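Local coordinates for protein UlvanLyase-PL25 (Pseudoalteromonas sp. PLSV, PDB 5UAS) that cleaves ulvan, the sulfated cell-wall polysaccharide of green seaweeds, as a polysaccharide lyase of family 25 with a beta-propeller fold, at residues G35-I40 / L429-V434; V41-G46 / Y164-K169; E109-I114 / H140-R145. All blocks are in the same frame, centred on the assembly; numbering follows the deposited sequence.

Contact 1. Residues G35-I40 / L429-V434; sequences GNPLAI and LVAEKV. With 83Y (3-O-sulfo-alpha-L-rhamnopyranose), chain C; GCD (4-deoxy-alpha-L-threo-hex-4-enopyranuronic acid), chain B.
The amide of N36 is gripped from two sides, by K433 of the protein and by the bound sugar chain. Its carbonyl receives a hydrogen bond from the lysine ammonium, NZ of K433 lying 2.8 Å from OD1 of N36, in the carbonyl plane at a C=O...N angle of 157°. The lysine chain bends at chi3 (6°, nearly eclipsed), which brings NZ in line with OD1 in the amide plane. The nitrogen ND2 of N36 serves the ligand, donating to O2 of the unsaturated uronic acid GCD at 3.0 Å and to the sulfate oxygen O2S of 83Y at 3.1 Å. With an alanine here, both sugars would probably lose a donor and the ammonium of K433 its carbonyl mate.

In this beta-propeller, 428-433 is a middle strand of a four-stranded antiparallel blade, in which strand 30-33, from near the N-terminus, closes the propeller ring, and 35-40 belongs to the loop leading from that blade to the next, where substrate-binding residues gather; K101 and N98 also hold the sulfated rhamnose.

Apolar contacts fill the deeper part. CD and CG of the P37 ring both rest on CB of A431, each 3.7 Å away. L38 crosses L429 at about a right angle, and its CD1 reaches the L429 backbone, 3.3 Å from C, while touching CB of L429 at 3.6 Å.

Contact 2. Residues V41-G46 / Y164-K169; sequences VQHPAG and YNQAIK. With BDP (beta-D-glucopyranuronic acid), chain D.
H43 and Q166 meet obliquely, ring and amide planes 56° apart, with the imidazole edge directed at the amide oxygen. NE2 of H43 donates to OE1 of Q166 at 2.9 Å; the acceptor lies close to the ring plane, whereas the donor sits 25° from the carbonyl plane of the amide. H43 reaches it with CG between the backbone N and the carbonyl carbon (chi1 72°), which turns its NE2 edge to the glutamine oxygen. The same OE1 also accepts from the backbone of A225, and NE2 of Q166 donates a hydrogen bond to the backbone oxygen of A223; these two bonds fix the rotation of the amide. Separately, W224 stacks on the H43 ring.

Here a loop between two blades of the propeller runs beside the start of 165-169, the first strand of another blade near the central axis. Backbone pairing between them is slight: A167 N makes a weak bond to H43 O at 3.4 Å, and CD of P44, behind a cis peptide, sits 3.4 Å from A167 O.

On the substrate side, V41 and Q42 both approach the Y164 ring obliquely. CG1 of V41 comes to 3.7 Å from CD1 of Y164, and NE2 of Q42 to 3.6 Å from that same carbon. CG2 of V41 faces the amide nitrogen of Q166. Bent at chi2, Q42 directs OE1 to K101, a substrate-binding residue. Y164, assigned as the proton acceptor of the lyase reaction, extends its hydroxyl to the glucuronate BDP, OH lying 3.2 Å from carboxylate oxygen O6A; the same hydroxyl has a weak hydrogen bond with N99.

Contact 3. Residues E109-I114 / H140-R145; sequences EGYIHI and HAVSKR
H113 and H140 meet rim to rim across neighbouring strands, planes 30° apart. A short, nearly straight hydrogen bond joins ND1 of H113 to NE2 of H140 at 2.7 Å, and either nitrogen could be the donor. The outer nitrogens are also held, NE2 of H113 by D107 and ND1 of H140 by N157, giving a polar chain through two buried histidines.

Over one face of the H113 ring lies CG2 of V142, 3.8 Å from the ring centroid in a CH-pi contact. With CG1 between the backbone N and the carbonyl carbon (chi1 67°), CG2 stands anti to N and over the ring, and it also touches CB of Y111.

S143 works both ways along the backbone: its OG accepts from I112 N at 3.1 Å and donates to R145 O at 2.8 Å, while its own N-H bonds I112 O. The Y111 ring presents its edge to the carbonyls of S143 and K144, and a water links OH of Y111 to K144 O.

Reciprocal bonds between I114 and A141, with H113 and V142 as the neighbouring non-hydrogen-bonded pair, are the pattern of adjacent antiparallel strands, here the two middle strands of a four-stranded propeller blade.

How the contacts relate
Together the three contacts illustrate how a propeller divides its labour between blade and loop. Contacts 1 and 2 share the loop between strands 30-33 and 46-49 and touch each other where L429 and L38 pack on A45; each also meets bound sugar, and both rely on side-chain amides more than on regular strand pairing. Contact 3 touches neither, its centre about 14 Å from that of contact 2 and 23 Å from that of contact 1. It is built within one blade, by strand pairing and a histidine couple. All three are largely buried, but contact 2 lies nearest the centre of the chain, whereas contact 3 runs out to exposed K144 and R145.

Contact 1. Residues G35-I40 / L429-V434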
loop_
_atom_site.group_PDB
_atom_site.type_symbol
_atom_site.label_atom_id
_atom_site.label_comp_id
_atom_site.label_asym_id
_atom_site.label_seq_id
_atom_site.Cartn_x
_atom_site.Cartn_y
_atom_site.Cartn_z
ATOM N N GLY A 35 -12.377 -4.722 9.519
ATOM C CA GLY A 35 -11.654 -5.566 8.577
ATOM C C GLY A 35 -10.157 -5.410 8.757
ATOM O O GLY A 35 -9.627 -5.573 9.858
ATOM N N ASN A 36 -9.447 -5.161 7.648
ATOM C CA ASN A 36 -8.077 -4.679 7.684
ATOM C C ASN A 36 -8.137 -3.187 7.450
ATOM O O ASN A 36 -8.439 -2.774 6.328
ATOM C CB ASN A 36 -7.241 -5.337 6.592
ATOM C CG ASN A 36 -6.960 -6.793 6.866
ATOM O OD1 ASN A 36 -6.612 -7.161 7.976
ATOM N ND2 ASN A 36 -7.101 -7.632 5.849
ATOM N N PRO A 37 -7.934 -2.340 8.459
ATOM C CA PRO A 37 -8.205 -0.911 8.251
ATOM C C PRO A 37 -7.104 -0.185 7.531
ATOM O O PRO A 37 -7.312 0.971 7.149
ATOM C CB PRO A 37 -8.361 -0.355 9.680
ATOM C CG PRO A 37 -8.768 -1.582 10.538
ATOM C CD PRO A 37 -7.969 -2.722 9.890
ATOM N N LEU A 38 -5.945 -0.826 7.379
ATOM C CA LEU A 38 -4.744 -0.255 6.779
ATOM C C LEU A 38 -4.027 -1.358 6.008
ATOM O O LEU A 38 -4.161 -2.545 6.320
ATOM C CB LEU A 38 -3.761 0.279 7.816
ATOM C CG LEU A 38 -4.218 1.328 8.852
ATOM C CD1 LEU A 38 -3.265 1.356 10.085
ATOM C CD2 LEU A 38 -4.288 2.666 8.191
ATOM N N ALA A 39 -3.189 -0.947 5.056
ATOM C CA ALA A 39 -2.286 -1.865 4.364
ATOM C C ALA A 39 -1.199 -1.029 3.702
ATOM O O ALA A 39 -1.368 0.163 3.452
ATOM C CB ALA A 39 -3.004 -2.748 3.316
ATOM N N ILE A 40 -0.065 -1.671 3.445
ATOM C CA ILE A 40 1.052 -0.950 2.842
ATOM C C ILE A 40 0.731 -0.560 1.405
ATOM O O ILE A 40 1.206 0.479 0.919
ATOM C CB ILE A 40 2.327 -1.798 2.955
ATOM C CG1 ILE A 40 2.882 -1.704 4.401
ATOM C CG2 ILE A 40 3.370 -1.370 1.892
ATOM C CD1 ILE A 40 3.842 -2.824 4.747
ATOM N N LEU A 429 0.944 4.204 10.811
ATOM C CA LEU A 429 -0.362 3.913 11.383
ATOM C C LEU A 429 -0.491 2.413 11.612
ATOM O O LEU A 429 0.041 1.602 10.839
ATOM C CB LEU A 429 -1.456 4.410 10.446
ATOM C CG LEU A 429 -1.503 5.934 10.359
ATOM C CD1 LEU A 429 -2.118 6.386 9.054
ATOM C CD2 LEU A 429 -2.354 6.481 11.560
ATOM N N VAL A 430 -1.170 2.050 12.697
ATOM C CA VAL A 430 -1.315 0.668 13.120
ATOM C C VAL A 430 -2.767 0.415 13.486
ATOM O O VAL A 430 -3.409 1.251 14.136
ATOM C CB VAL A 430 -0.418 0.380 14.342
ATOM C CG1 VAL A 430 -0.378 -1.115 14.623
ATOM C CG2 VAL A 430 0.936 0.972 14.169
ATOM N N ALA A 431 -3.268 -0.762 13.149
ATOM C CA ALA A 431 -4.619 -1.152 13.547
ATOM C C ALA A 431 -4.524 -2.412 14.369
ATOM O O ALA A 431 -3.916 -3.382 13.932
ATOM C CB ALA A 431 -5.524 -1.393 12.332
ATOM N N GLU A 432 -5.127 -2.395 15.557
ATOM C CA GLU A 432 -5.050 -3.517 16.485
ATOM C C GLU A 432 -6.231 -4.442 16.208
ATOM O O GLU A 432 -7.297 -4.322 16.816
ATOM C CB GLU A 432 -5.039 -2.991 17.913
ATOM C CG GLU A 432 -5.125 -4.063 19.006
ATOM C CD GLU A 432 -5.300 -3.420 20.373
ATOM O OE1 GLU A 432 -5.670 -2.222 20.428
ATOM O OE2 GLU A 432 -5.040 -4.079 21.395
ATOM N N LYS A 433 -6.034 -5.386 15.285
ATOM C CA LYS A 433 -7.080 -6.342 14.910
ATOM C C LYS A 433 -7.334 -7.310 16.052
ATOM O O LYS A 433 -6.442 -8.079 16.435
ATOM C CB LYS A 433 -6.673 -7.102 13.642
ATOM C CG LYS A 433 -6.467 -6.137 12.483
ATOM C CD LYS A 433 -5.923 -6.746 11.179
ATOM C CE LYS A 433 -5.800 -8.229 11.176
ATOM N NZ LYS A 433 -5.129 -8.623 9.890
ATOM N N VAL A 434 -8.550 -7.267 16.611
ATOM C CA VAL A 434 -8.956 -8.239 17.621
ATOM C C VAL A 434 -10.122 -9.010 17.037
ATOM O O VAL A 434 -10.002 -10.199 16.742
ATOM C CB VAL A 434 -9.305 -7.554 18.947
ATOM C CG1 VAL A 434 -9.814 -8.586 19.984
ATOM C CG2 VAL A 434 -8.061 -6.837 19.464
HETATM C C1 83Y C . -5.200 -9.054 -1.703
HETATM C C2 83Y C . -5.249 -8.020 -0.591
HETATM C C3 83Y C . -5.912 -8.597 0.673
HETATM C C4 83Y C . -5.304 -9.936 1.105
HETATM C C5 83Y C . -5.204 -10.867 -0.088
HETATM C C6 83Y C . -4.408 -12.118 0.287
HETATM O O1S 83Y C . -6.416 -5.724 3.062
HETATM O O2 83Y C . -3.939 -7.599 -0.309
HETATM O O2S 83Y C . -7.911 -7.719 2.891
HETATM O O3 83Y C . -5.777 -7.644 1.708
HETATM O O3S 83Y C . -7.616 -6.183 1.053
HETATM O O5 83Y C . -4.602 -10.253 -1.232
HETATM S S 83Y C . -6.979 -6.793 2.219
HETATM O O4 83Y C . -6.159 -10.590 2.067
HETATM C C1 GCD B . -5.694 -10.405 3.411
HETATM C C2 GCD B . -6.839 -10.744 4.359
HETATM C C3 GCD B . -7.300 -12.175 4.087
HETATM C C4 GCD B . -6.122 -13.107 4.018
HETATM C C5 GCD B . -4.874 -12.671 3.815
HETATM C C6 GCD B . -3.764 -13.620 3.813
HETATM O O2 GCD B . -6.426 -10.588 5.728
HETATM O O3 GCD B . -8.027 -12.285 2.859
HETATM O O5 GCD B . -4.573 -11.260 3.645
HETATM O O6A GCD B . -3.991 -14.825 4.055
HETATM O O6B GCD B . -2.613 -13.201 3.595
#

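Contact 2. Residues V41-G46 / Y164-K169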
loop_
_atom_site.group_PDB
_atom_site.type_symbol
_atom_site.label_atom_id
_atom_site.label_comp_id
_atom_site.label_asym_id
_atom_site.label_seq_id
_atom_site.Cartn_x
_atom_site.Cartn_y
_atom_site.Cartn_z
ATOM N N VAL A 41 -0.148 -1.308 0.737
ATOM C CA VAL A 41 -0.363 -1.021 -0.687
ATOM C C VAL A 41 -1.220 0.229 -0.892
ATOM O O VAL A 41 -1.008 0.970 -1.868
ATOM C CB VAL A 41 -0.960 -2.225 -1.424
ATOM C CG1 VAL A 41 -2.388 -2.466 -0.978
ATOM C CG2 VAL A 41 -0.951 -1.968 -2.940
ATOM N N GLN A 42 -2.181 0.516 -0.000
ATOM C CA GLN A 42 -2.934 1.768 -0.084
ATOM C C GLN A 42 -2.135 2.858 0.620
ATOM O O GLN A 42 -2.165 3.001 1.855
ATOM C CB GLN A 42 -4.334 1.603 0.505
ATOM C CG GLN A 42 -5.279 0.821 -0.370
ATOM C CD GLN A 42 -5.346 -0.663 -0.052
ATOM O OE1 GLN A 42 -4.735 -1.149 0.902
ATOM N NE2 GLN A 42 -6.099 -1.383 -0.847
ATOM N N HIS A 43 -1.392 3.638 -0.158
ATOM C CA HIS A 43 -0.475 4.588 0.457
ATOM C C HIS A 43 -0.358 5.829 -0.417
ATOM O O HIS A 43 -0.519 5.743 -1.648
ATOM C CB HIS A 43 0.920 3.949 0.624
ATOM C CG HIS A 43 1.643 3.792 -0.672
ATOM N ND1 HIS A 43 2.604 4.681 -1.104
ATOM C CD2 HIS A 43 1.481 2.893 -1.671
ATOM C CE1 HIS A 43 3.038 4.311 -2.296
ATOM N NE2 HIS A 43 2.356 3.244 -2.675
ATOM N N PRO A 44 -0.077 6.997 0.179
ATOM C CA PRO A 44 0.003 7.231 1.634
ATOM C C PRO A 44 -1.310 7.006 2.352
ATOM O O PRO A 44 -2.367 7.423 1.858
ATOM C CB PRO A 44 0.408 8.736 1.731
ATOM C CG PRO A 44 0.959 9.072 0.358
ATOM C CD PRO A 44 0.170 8.228 -0.586
ATOM N N ALA A 45 -1.258 6.342 3.510
ATOM C CA ALA A 45 -2.400 6.371 4.409
ATOM C C ALA A 45 -2.392 7.627 5.260
ATOM O O ALA A 45 -3.458 8.051 5.714
ATOM C CB ALA A 45 -2.437 5.125 5.306
ATOM N N GLY A 46 -1.220 8.246 5.474
ATOM C CA GLY A 46 -1.146 9.503 6.196
ATOM C C GLY A 46 -0.009 10.333 5.642
ATOM O O GLY A 46 0.916 9.808 5.007
ATOM N N TYR A 164 -6.486 -0.550 -5.531
ATOM C CA TYR A 164 -5.143 -0.273 -5.017
ATOM C C TYR A 164 -4.616 1.103 -5.385
ATOM O O TYR A 164 -3.569 1.224 -6.039
ATOM C CB TYR A 164 -4.136 -1.355 -5.462
ATOM C CG TYR A 164 -4.579 -2.746 -5.057
ATOM C CD1 TYR A 164 -4.808 -3.049 -3.729
ATOM C CD2 TYR A 164 -4.847 -3.720 -6.019
ATOM C CE1 TYR A 164 -5.214 -4.333 -3.340
ATOM C CE2 TYR A 164 -5.279 -4.996 -5.654
ATOM C CZ TYR A 164 -5.456 -5.291 -4.295
ATOM O OH TYR A 164 -5.893 -6.541 -3.909
ATOM N N ASN A 165 -5.312 2.134 -4.917
ATOM C CA ASN A 165 -4.916 3.519 -5.154
ATOM C C ASN A 165 -3.587 3.871 -4.522
ATOM O O ASN A 165 -3.382 3.675 -3.318
ATOM C CB ASN A 165 -5.988 4.446 -4.592
ATOM C CG ASN A 165 -7.287 4.264 -5.283
ATOM O OD1 ASN A 165 -7.366 4.327 -6.516
ATOM N ND2 ASN A 165 -8.320 4.006 -4.513
ATOM N N GLN A 166 -2.708 4.479 -5.312
ATOM C CA GLN A 166 -1.440 4.966 -4.803
ATOM C C GLN A 166 -1.231 6.328 -5.420
ATOM O O GLN A 166 -1.163 6.444 -6.644
ATOM C CB GLN A 166 -0.307 3.996 -5.135
ATOM C CG GLN A 166 -0.711 2.577 -4.704
ATOM C CD GLN A 166 0.281 1.516 -5.121
ATOM O OE1 GLN A 166 1.480 1.661 -4.922
ATOM N NE2 GLN A 166 -0.225 0.420 -5.626
ATOM N N ALA A 167 -1.182 7.360 -4.584
ATOM C CA ALA A 167 -1.250 8.739 -5.054
ATOM C C ALA A 167 0.085 9.427 -4.816
ATOM O O ALA A 167 0.600 9.410 -3.698
ATOM C CB ALA A 167 -2.375 9.496 -4.335
ATOM N N ILE A 168 0.636 10.019 -5.872
ATOM C CA ILE A 168 1.947 10.659 -5.841
ATOM C C ILE A 168 1.819 12.069 -6.402
ATOM O O ILE A 168 1.223 12.270 -7.470
ATOM C CB ILE A 168 2.985 9.850 -6.638
ATOM C CG1 ILE A 168 3.139 8.465 -6.017
ATOM C CG2 ILE A 168 4.342 10.588 -6.647
ATOM C CD1 ILE A 168 4.066 7.522 -6.755
ATOM N N LYS A 169 2.388 13.039 -5.700
ATOM C CA LYS A 169 2.436 14.425 -6.175
ATOM C C LYS A 169 3.885 14.801 -6.452
ATOM O O LYS A 169 4.751 14.617 -5.589
ATOM C CB LYS A 169 1.842 15.401 -5.152
ATOM C CG LYS A 169 1.696 16.836 -5.696
ATOM C CD LYS A 169 1.053 17.802 -4.700
ATOM C CE LYS A 169 1.974 18.081 -3.503
ATOM N NZ LYS A 169 1.386 19.215 -2.699
HETATM C C1 BDP D . -9.554 -10.800 -3.747
HETATM C C2 BDP D . -8.585 -11.688 -2.934
HETATM C C3 BDP D . -7.206 -11.356 -3.410
HETATM C C4 BDP D . -6.898 -9.910 -3.288
HETATM C C5 BDP D . -7.906 -9.095 -3.998
HETATM C C6 BDP D . -7.657 -8.758 -5.507
HETATM O O2 BDP D . -8.762 -11.415 -1.538
HETATM O O3 BDP D . -6.928 -11.890 -4.716
HETATM O O4 BDP D . -6.565 -9.344 -2.005
HETATM O O5 BDP D . -9.236 -9.383 -3.710
HETATM O O6A BDP D . -6.528 -8.852 -6.001
HETATM O O6B BDP D . -8.606 -8.350 -6.201
HETATM O O HOH W 1 -7.229 0.989 -2.933
#

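Contact 3. Residues E109-I114 / H140-R145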
loop_
_atom_site.group_PDB
_atom_site.type_symbol
_atom_site.label_atom_id
_atom_site.label_comp_id
_atom_site.label_asym_id
_atom_site.label_seq_id
_atom_site.Cartn_x
_atom_site.Cartn_y
_atom_site.Cartn_z
ATOM N N GLU A 109 -2.920 23.375 -3.519
ATOM C CA GLU A 109 -3.776 24.407 -2.953
ATOM C C GLU A 109 -4.251 24.038 -1.561
ATOM O O GLU A 109 -5.025 24.790 -0.965
ATOM C CB GLU A 109 -4.983 24.694 -3.857
ATOM C CG GLU A 109 -4.629 25.462 -5.154
ATOM C CD GLU A 109 -4.091 26.877 -4.906
ATOM O OE1 GLU A 109 -4.531 27.544 -3.935
ATOM O OE2 GLU A 109 -3.224 27.330 -5.692
ATOM N N GLY A 110 -3.783 22.917 -1.029
ATOM C CA GLY A 110 -4.115 22.546 0.325
ATOM C C GLY A 110 -5.340 21.687 0.452
ATOM O O GLY A 110 -5.693 21.322 1.565
ATOM N N TYR A 111 -6.002 21.346 -0.647
ATOM C CA TYR A 111 -7.133 20.443 -0.548
ATOM C C TYR A 111 -6.646 19.028 -0.289
ATOM O O TYR A 111 -5.660 18.573 -0.875
ATOM C CB TYR A 111 -7.987 20.514 -1.819
ATOM C CG TYR A 111 -8.678 21.859 -1.962
ATOM C CD1 TYR A 111 -9.904 22.110 -1.336
ATOM C CD2 TYR A 111 -8.089 22.890 -2.687
ATOM C CE1 TYR A 111 -10.546 23.346 -1.452
ATOM C CE2 TYR A 111 -8.718 24.130 -2.811
ATOM C CZ TYR A 111 -9.938 24.355 -2.187
ATOM O OH TYR A 111 -10.547 25.593 -2.306
ATOM N N ILE A 112 -7.346 18.332 0.598
ATOM C CA ILE A 112 -7.036 16.950 0.931
ATOM C C ILE A 112 -7.906 16.035 0.079
ATOM O O ILE A 112 -9.139 16.151 0.049
ATOM C CB ILE A 112 -7.244 16.683 2.428
ATOM C CG1 ILE A 112 -6.412 17.685 3.227
ATOM C CG2 ILE A 112 -6.828 15.273 2.776
ATOM C CD1 ILE A 112 -6.843 17.831 4.645
ATOM N N HIS A 113 -7.248 15.140 -0.639
ATOM C CA HIS A 113 -7.889 14.162 -1.499
ATOM C C HIS A 113 -7.846 12.795 -0.840
ATOM O O HIS A 113 -6.819 12.395 -0.291
ATOM C CB HIS A 113 -7.156 14.091 -2.846
ATOM C CG HIS A 113 -7.217 15.369 -3.621
ATOM N ND1 HIS A 113 -8.081 15.562 -4.677
ATOM C CD2 HIS A 113 -6.548 16.539 -3.458
ATOM C CE1 HIS A 113 -7.922 16.786 -5.150
ATOM N NE2 HIS A 113 -6.997 17.398 -4.427
ATOM N N ILE A 114 -8.962 12.080 -0.915
ATOM C CA ILE A 114 -9.053 10.695 -0.482
ATOM C C ILE A 114 -9.542 9.852 -1.660
ATOM O O ILE A 114 -10.597 10.140 -2.244
ATOM C CB ILE A 114 -9.998 10.565 0.723
ATOM C CG1 ILE A 114 -9.429 11.373 1.900
ATOM C CG2 ILE A 114 -10.270 9.084 1.021
ATOM C CD1 ILE A 114 -8.247 10.745 2.606
ATOM N N HIS A 140 -13.296 9.129 -5.466
ATOM C CA HIS A 140 -12.399 10.244 -5.206
ATOM C C HIS A 140 -13.182 11.327 -4.490
ATOM O O HIS A 140 -14.109 11.906 -5.071
ATOM C CB HIS A 140 -11.825 10.759 -6.520
ATOM C CG HIS A 140 -10.908 11.933 -6.379
ATOM N ND1 HIS A 140 -10.571 12.734 -7.448
ATOM C CD2 HIS A 140 -10.282 12.460 -5.298
ATOM C CE1 HIS A 140 -9.770 13.700 -7.040
ATOM N NE2 HIS A 140 -9.573 13.551 -5.740
ATOM N N ALA A 141 -12.810 11.597 -3.242
ATOM C CA ALA A 141 -13.413 12.650 -2.448
ATOM C C ALA A 141 -12.386 13.752 -2.260
ATOM O O ALA A 141 -11.187 13.490 -2.271
ATOM C CB ALA A 141 -13.857 12.130 -1.082
ATOM N N VAL A 142 -12.850 14.976 -2.042
ATOM C CA VAL A 142 -11.929 16.064 -1.738
ATOM C C VAL A 142 -12.522 16.940 -0.644
ATOM O O VAL A 142 -13.737 17.136 -0.558
ATOM C CB VAL A 142 -11.587 16.909 -2.996
ATOM C CG1 VAL A 142 -12.816 17.677 -3.483
ATOM C CG2 VAL A 142 -10.426 17.872 -2.727
ATOM N N SER A 143 -11.646 17.462 0.200
ATOM C CA SER A 143 -12.097 18.366 1.250
ATOM C C SER A 143 -12.742 19.605 0.634
ATOM O O SER A 143 -12.319 20.093 -0.423
ATOM C CB SER A 143 -10.924 18.739 2.161
ATOM O OG SER A 143 -10.004 19.619 1.525
ATOM N N LYS A 144 -13.795 20.114 1.281
ATOM C CA LYS A 144 -14.446 21.309 0.751
ATOM C C LYS A 144 -13.564 22.544 0.889
ATOM O O LYS A 144 -13.718 23.506 0.128
ATOM C CB LYS A 144 -15.783 21.538 1.453
ATOM C CG LYS A 144 -16.849 20.549 0.989
ATOM C CD LYS A 144 -18.227 20.965 1.480
ATOM C CE LYS A 144 -19.270 19.933 1.058
ATOM N NZ LYS A 144 -20.658 20.384 1.392
ATOM N N ARG A 145 -12.665 22.556 1.865
ATOM C CA ARG A 145 -11.822 23.717 2.104
ATOM C C ARG A 145 -10.404 23.227 2.328
ATOM O O ARG A 145 -10.203 22.094 2.771
ATOM C CB ARG A 145 -12.291 24.525 3.318
ATOM C CG ARG A 145 -13.629 25.199 3.093
ATOM C CD ARG A 145 -14.251 25.575 4.422
ATOM N NE ARG A 145 -13.386 26.428 5.226
ATOM C CZ ARG A 145 -13.394 27.757 5.168
ATOM N NH1 ARG A 145 -14.216 28.381 4.328
ATOM N NH2 ARG A 145 -12.584 28.464 5.950
HETATM O O HOH W 2 -12.873 26.115 -0.829
#